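Local coordinates for protein putative fructose-bisphosphate aldolase (PDB 3PM6) that binds a zinc ion through three histidines and belongs to the class II aldolase family, folded as a closed barrel of eight parallel strands, at residues L58-I63 and L87-A92; E96-A101 and I117-S122. One frame throughout, in Å; residues are numbered along the deposited sequence.

Both contacts are buried and lie on one side of a TIM barrel, their centres about 9 Å apart, and they share its sheet, where strands 85-92 and 116-119 are neighbours. Contact 1 joins the end of one strand and the turn into its helix to the next strand, through backbone hydrogen bonds, apolar packing and a histidine, H91, that binds the zinc. Contact 2 lies farther from the chain centre, about 14 Å against 9 Å, and has no hydrogen bond across it: helix 95-103 packs on strand 116-119 through aliphatic groups. Backbone L89 O to M118 N and A92 against I98 tie the two together.

Contact 1 of 2, residues L58-I63 and L87-A92; sequences LFPWAI and LHLDHA. With ZN (zinc ion), chain S.
The ring of F59 meets the ring of H91 edge to edge, F59 CE1 lying 4.3 Å from H91 CD2, each atom near the plane of the other ring. D90 sits beside the same corner of F59: its OD2 comes obliquely to 3.4 Å from F59 CE1, with carboxylate and ring 29° apart and the two side chains lying side by side. The other carboxylate oxygen, OD1, stands over one face of the H91 imidazole, offset toward its rim. This is the mouth of a TIM barrel, at the C-terminal ends of strands 54-58 and 85-92, the end at which H91, H196 and H227 hold the zinc.

The strands run parallel, and L58 bonds on both sides of L89: its N gives a hydrogen to H88 O at 2.9 Å, and its O takes one from D90 N at the same length. L58 and L89 point to the outer, helix-facing side of the sheet. L58 CD1 lies 4.0 Å from L87 CD1, the two side chains crossing obliquely. CG of L89 is anti to the backbone N (chi1 -173°), and CD1 tucks beneath the turn into helix 60-66, 3.6 Å from F59 C and 3.8 Å from P60 CD. I63 CD1 adds a looser touch, while A101 of helix 95-103 packs on L89 as well. The proline ring spans the strand's last residues, with CD near D90 O and CG near H91 O and the CA of A92.

H91 ND1 is hydrogen-bonded to D120 OD2, and H91 NE2 binds the zinc at 2.1 Å.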
loop_
_atom_site.group_PDB
_atom_site.type_symbol
_atom_site.label_atom_id
_atom_site.label_comp_id
_atom_site.label_asym_id
_atom_site.label_seq_id
_atom_site.Cartn_x
_atom_site.Cartn_y
_atom_site.Cartn_z
ATOM N N LEU A 58 -8.532 -8.466 -1.064
ATOM C CA LEU A 58 -7.177 -8.855 -0.690
ATOM C C LEU A 58 -7.162 -10.360 -0.428
ATOM O O LEU A 58 -8.197 -10.917 -0.061
ATOM C CB LEU A 58 -6.715 -8.075 0.550
ATOM C CG LEU A 58 -6.462 -6.565 0.360
ATOM C CD1 LEU A 58 -6.264 -5.980 1.740
ATOM C CD2 LEU A 58 -5.189 -6.296 -0.517
ATOM N N PHE A 59 -6.008 -11.023 -0.639
ATOM C CA PHE A 59 -5.863 -12.440 -0.290
ATOM C C PHE A 59 -5.269 -12.548 1.111
ATOM O O PHE A 59 -4.776 -11.535 1.652
ATOM C CB PHE A 59 -4.981 -13.188 -1.303
ATOM C CG PHE A 59 -5.563 -13.245 -2.674
ATOM C CD1 PHE A 59 -6.834 -13.795 -2.900
ATOM C CD2 PHE A 59 -4.871 -12.736 -3.751
ATOM C CE1 PHE A 59 -7.385 -13.820 -4.176
ATOM C CE2 PHE A 59 -5.434 -12.789 -5.041
ATOM C CZ PHE A 59 -6.680 -13.334 -5.236
ATOM N N PRO A 60 -5.323 -13.758 1.735
ATOM C CA PRO A 60 -4.643 -13.887 3.031
ATOM C C PRO A 60 -3.172 -13.496 2.973
ATOM O O PRO A 60 -2.592 -13.056 3.977
ATOM C CB PRO A 60 -4.794 -15.402 3.358
ATOM C CG PRO A 60 -6.125 -15.778 2.753
ATOM C CD PRO A 60 -6.380 -14.776 1.578
ATOM N N TRP A 61 -2.572 -13.687 1.807
ATOM C CA TRP A 61 -1.199 -13.256 1.561
ATOM C C TRP A 61 -0.924 -11.799 1.942
ATOM O O TRP A 61 0.202 -11.476 2.321
ATOM C CB TRP A 61 -0.811 -13.449 0.085
ATOM C CG TRP A 61 0.517 -12.824 -0.223
ATOM C CD1 TRP A 61 1.750 -13.389 -0.044
ATOM C CD2 TRP A 61 0.751 -11.495 -0.723
ATOM N NE1 TRP A 61 2.741 -12.498 -0.414
ATOM C CE2 TRP A 61 2.160 -11.329 -0.831
ATOM C CE3 TRP A 61 -0.091 -10.436 -1.109
ATOM C CZ2 TRP A 61 2.749 -10.141 -1.313
ATOM C CZ3 TRP A 61 0.487 -9.256 -1.572
ATOM C CH2 TRP A 61 1.901 -9.120 -1.676
ATOM N N ALA A 62 -1.917 -10.922 1.801
ATOM C CA ALA A 62 -1.714 -9.528 2.115
ATOM C C ALA A 62 -1.448 -9.330 3.611
ATOM O O ALA A 62 -0.660 -8.471 4.010
ATOM C CB ALA A 62 -2.906 -8.688 1.653
ATOM N N ILE A 63 -2.088 -10.154 4.434
ATOM C CA ILE A 63 -1.843 -10.120 5.875
ATOM C C ILE A 63 -0.505 -10.859 6.171
ATOM O O ILE A 63 0.358 -10.313 6.878
ATOM C CB ILE A 63 -3.011 -10.741 6.636
ATOM C CG1 ILE A 63 -4.288 -9.920 6.411
ATOM C CG2 ILE A 63 -2.679 -10.868 8.117
ATOM C CD1 ILE A 63 -5.597 -10.771 6.529
ATOM N N LEU A 87 -14.172 -3.355 1.409
ATOM C CA LEU A 87 -13.001 -4.208 1.457
ATOM C C LEU A 87 -13.352 -5.674 1.819
ATOM O O LEU A 87 -14.048 -5.929 2.787
ATOM C CB LEU A 87 -11.986 -3.623 2.441
ATOM C CG LEU A 87 -10.688 -4.398 2.621
ATOM C CD1 LEU A 87 -9.902 -4.500 1.312
ATOM C CD2 LEU A 87 -9.857 -3.710 3.708
ATOM N N HIS A 88 -12.846 -6.609 1.030
ATOM C CA HIS A 88 -13.259 -8.007 1.113
ATOM C C HIS A 88 -12.023 -8.874 1.175
ATOM O O HIS A 88 -11.098 -8.705 0.368
ATOM C CB HIS A 88 -14.049 -8.330 -0.152
ATOM C CG HIS A 88 -14.607 -9.716 -0.202
ATOM N ND1 HIS A 88 -15.634 -10.138 0.618
ATOM C CD2 HIS A 88 -14.314 -10.761 -1.014
ATOM C CE1 HIS A 88 -15.949 -11.385 0.309
ATOM N NE2 HIS A 88 -15.180 -11.774 -0.698
ATOM N N LEU A 89 -11.981 -9.791 2.133
ATOM C CA LEU A 89 -10.960 -10.852 2.112
ATOM C C LEU A 89 -11.404 -12.017 1.249
ATOM O O LEU A 89 -12.334 -12.757 1.599
ATOM C CB LEU A 89 -10.614 -11.339 3.524
ATOM C CG LEU A 89 -9.459 -12.340 3.730
ATOM C CD1 LEU A 89 -8.055 -11.836 3.278
ATOM C CD2 LEU A 89 -9.435 -12.794 5.205
ATOM N N ASP A 90 -10.732 -12.211 0.115
ATOM C CA ASP A 90 -11.139 -13.295 -0.812
ATOM C C ASP A 90 -10.412 -14.592 -0.448
ATOM O O ASP A 90 -9.284 -14.546 0.071
ATOM C CB ASP A 90 -10.803 -12.831 -2.242
ATOM C CG ASP A 90 -11.364 -13.723 -3.331
ATOM O OD1 ASP A 90 -12.353 -14.479 -3.115
ATOM O OD2 ASP A 90 -10.779 -13.665 -4.441
ATOM N N HIS A 91 -11.041 -15.747 -0.712
ATOM C CA HIS A 91 -10.374 -17.061 -0.556
ATOM C C HIS A 91 -9.604 -17.251 0.742
ATOM O O HIS A 91 -8.465 -17.691 0.753
ATOM C CB HIS A 91 -9.521 -17.365 -1.793
ATOM C CG HIS A 91 -10.377 -17.512 -3.003
ATOM N ND1 HIS A 91 -11.385 -18.448 -3.058
ATOM C CD2 HIS A 91 -10.500 -16.759 -4.120
ATOM C CE1 HIS A 91 -12.049 -18.306 -4.185
ATOM N NE2 HIS A 91 -11.537 -17.286 -4.841
ATOM N N ALA A 92 -10.222 -16.898 1.843
ATOM C CA ALA A 92 -9.646 -17.223 3.102
ATOM C C ALA A 92 -9.973 -18.695 3.353
ATOM O O ALA A 92 -11.134 -19.033 3.585
ATOM C CB ALA A 92 -10.243 -16.315 4.172
HETATM ZN ZN ZN S . -12.197 -16.826 -6.789
#

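Contact 2 of 2, residues E96-A101 and I117-S122; sequences EIIKRA and IMVDMS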
loop_
_atom_site.group_PDB
_atom_site.type_symbol
_atom_site.label_atom_id
_atom_site.label_comp_id
_atom_site.label_asym_id
_atom_site.label_seq_id
_atom_site.Cartn_x
_atom_site.Cartn_y
_atom_site.Cartn_z
ATOM N N GLU A 96 -7.993 -20.141 11.119
ATOM C CA GLU A 96 -7.103 -19.279 11.905
ATOM C C GLU A 96 -6.891 -17.908 11.263
ATOM O O GLU A 96 -6.904 -16.873 11.935
ATOM C CB GLU A 96 -5.747 -19.965 12.155
ATOM N N ILE A 97 -6.715 -17.889 9.952
ATOM C CA ILE A 97 -6.523 -16.621 9.248
ATOM C C ILE A 97 -7.794 -15.770 9.212
ATOM O O ILE A 97 -7.744 -14.542 9.182
ATOM C CB ILE A 97 -6.005 -16.860 7.823
ATOM C CG1 ILE A 97 -4.488 -17.073 7.874
ATOM C CG2 ILE A 97 -6.238 -15.644 6.965
ATOM C CD1 ILE A 97 -4.032 -18.420 8.373
ATOM N N ILE A 98 -8.934 -16.433 9.179
ATOM C CA ILE A 98 -10.213 -15.732 9.118
ATOM C C ILE A 98 -10.410 -14.967 10.442
ATOM O O ILE A 98 -10.707 -13.767 10.450
ATOM C CB ILE A 98 -11.343 -16.743 8.787
ATOM C CG1 ILE A 98 -11.212 -17.150 7.305
ATOM C CG2 ILE A 98 -12.745 -16.177 9.086
ATOM C CD1 ILE A 98 -12.088 -18.318 6.866
ATOM N N LYS A 99 -10.192 -15.650 11.553
ATOM C CA LYS A 99 -10.340 -15.023 12.867
ATOM C C LYS A 99 -9.319 -13.909 13.007
ATOM O O LYS A 99 -9.638 -12.856 13.523
ATOM C CB LYS A 99 -10.117 -16.033 13.970
ATOM C CG LYS A 99 -11.076 -17.134 13.953
ATOM C CD LYS A 99 -10.390 -18.333 14.598
ATOM C CE LYS A 99 -11.373 -19.428 14.765
ATOM N NZ LYS A 99 -12.472 -18.929 15.615
ATOM N N ARG A 100 -8.102 -14.133 12.516
ATOM C CA ARG A 100 -7.074 -13.108 12.600
ATOM C C ARG A 100 -7.497 -11.868 11.799
ATOM O O ARG A 100 -7.382 -10.716 12.275
ATOM C CB ARG A 100 -5.733 -13.649 12.113
ATOM C CG ARG A 100 -4.578 -12.632 12.204
ATOM C CD ARG A 100 -3.333 -13.077 11.401
ATOM N NE ARG A 100 -2.299 -12.042 11.435
ATOM C CZ ARG A 100 -1.037 -12.208 11.035
ATOM N NH1 ARG A 100 -0.184 -11.204 11.122
ATOM N NH2 ARG A 100 -0.619 -13.380 10.563
ATOM N N ALA A 101 -8.015 -12.094 10.595
ATOM C CA ALA A 101 -8.557 -10.973 9.801
ATOM C C ALA A 101 -9.765 -10.304 10.483
ATOM O O ALA A 101 -9.882 -9.092 10.478
ATOM C CB ALA A 101 -8.914 -11.430 8.396
ATOM N N ILE A 117 -15.831 -11.090 4.321
ATOM C CA ILE A 117 -14.739 -12.057 4.236
ATOM C C ILE A 117 -15.312 -13.241 3.527
ATOM O O ILE A 117 -16.446 -13.612 3.777
ATOM C CB ILE A 117 -14.277 -12.464 5.659
ATOM C CG1 ILE A 117 -13.625 -11.279 6.389
ATOM C CG2 ILE A 117 -13.383 -13.746 5.650
ATOM C CD1 ILE A 117 -13.159 -11.631 7.859
ATOM N N MET A 118 -14.538 -13.837 2.634
ATOM C CA MET A 118 -14.976 -15.059 2.050
ATOM C C MET A 118 -14.523 -16.232 2.899
ATOM O O MET A 118 -13.346 -16.536 2.938
ATOM C CB MET A 118 -14.498 -15.221 0.586
ATOM C CG MET A 118 -14.970 -16.527 -0.017
ATOM S SD MET A 118 -14.174 -16.909 -1.598
ATOM C CE MET A 118 -15.267 -18.281 -2.089
ATOM N N VAL A 119 -15.466 -16.901 3.556
ATOM C CA VAL A 119 -15.152 -18.113 4.342
ATOM C C VAL A 119 -15.169 -19.271 3.361
ATOM O O VAL A 119 -16.221 -19.858 3.108
ATOM C CB VAL A 119 -16.183 -18.346 5.500
ATOM C CG1 VAL A 119 -15.776 -19.526 6.326
ATOM C CG2 VAL A 119 -16.316 -17.071 6.359
ATOM N N ASP A 120 -14.012 -19.552 2.778
ATOM C CA ASP A 120 -13.872 -20.481 1.680
ATOM C C ASP A 120 -13.372 -21.809 2.237
ATOM O O ASP A 120 -12.164 -22.052 2.297
ATOM C CB ASP A 120 -12.859 -19.938 0.638
ATOM C CG ASP A 120 -12.716 -20.865 -0.558
ATOM O OD1 ASP A 120 -13.413 -21.900 -0.544
ATOM O OD2 ASP A 120 -11.963 -20.559 -1.522
ATOM N N MET A 121 -14.297 -22.670 2.652
ATOM C CA MET A 121 -13.920 -23.993 3.175
ATOM C C MET A 121 -14.121 -25.106 2.139
ATOM O O MET A 121 -14.319 -26.281 2.483
ATOM C CB MET A 121 -14.739 -24.258 4.449
ATOM C CG MET A 121 -14.489 -23.176 5.556
ATOM S SD MET A 121 -12.808 -23.273 6.226
ATOM C CE MET A 121 -12.187 -21.611 6.000
ATOM N N SER A 122 -14.062 -24.722 0.855
ATOM C CA SER A 122 -14.459 -25.604 -0.243
ATOM C C SER A 122 -13.478 -26.744 -0.463
ATOM O O SER A 122 -13.801 -27.729 -1.130
ATOM C CB SER A 122 -14.592 -24.787 -1.550
ATOM O OG SER A 122 -13.304 -24.345 -1.973
#
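D120 OD1 is gripped twice by S122. The hydroxyl OG donates to its syn lone pair at 2.8 Å, and S122 N reaches its anti side at 3.2 Å, 28° out of the carboxylate plane; the backbone bond closes an Asx turn. OD2 is bonded by Q93 NE2 and by ND1 of the zinc ligand H91, and this last bond makes D120 a second-shell residue.

The contact itself is apolar and carried mainly by I98, which points from helix 95-103 toward the strand. Its chain runs out extended, CD1 anti to CA (chi2 170°), so that this methyl reaches both V119 and M121. CD1 meets M121 CE tip to tip at 3.4 Å, tighter than usual for two carbons; the methionine chain, bent at both chi2 and chi3, turns CE back toward the helix. V119 crosses I98 at about a right angle, its CG1 3.9 Å from I98 CD1. Lower down, the two branched methyls I98 CG2 and I117 CG2 lie 4.3 Å apart, and I117 CD1 comes close to I98 O and A101 CB.

Helix and strand run nearly antiparallel, at 159°, with their axes 9.8 Å apart at closest approach. Strand 85-92, helix 95-103 and strand 116-119 form one beta-alpha-beta crossover of the barrel. M118 points the other way, into the barrel beside H91 and H227. On the outer side, helix 126-141 packs against V119, M121 and I98, while helix 60-66 touches A101 through I63.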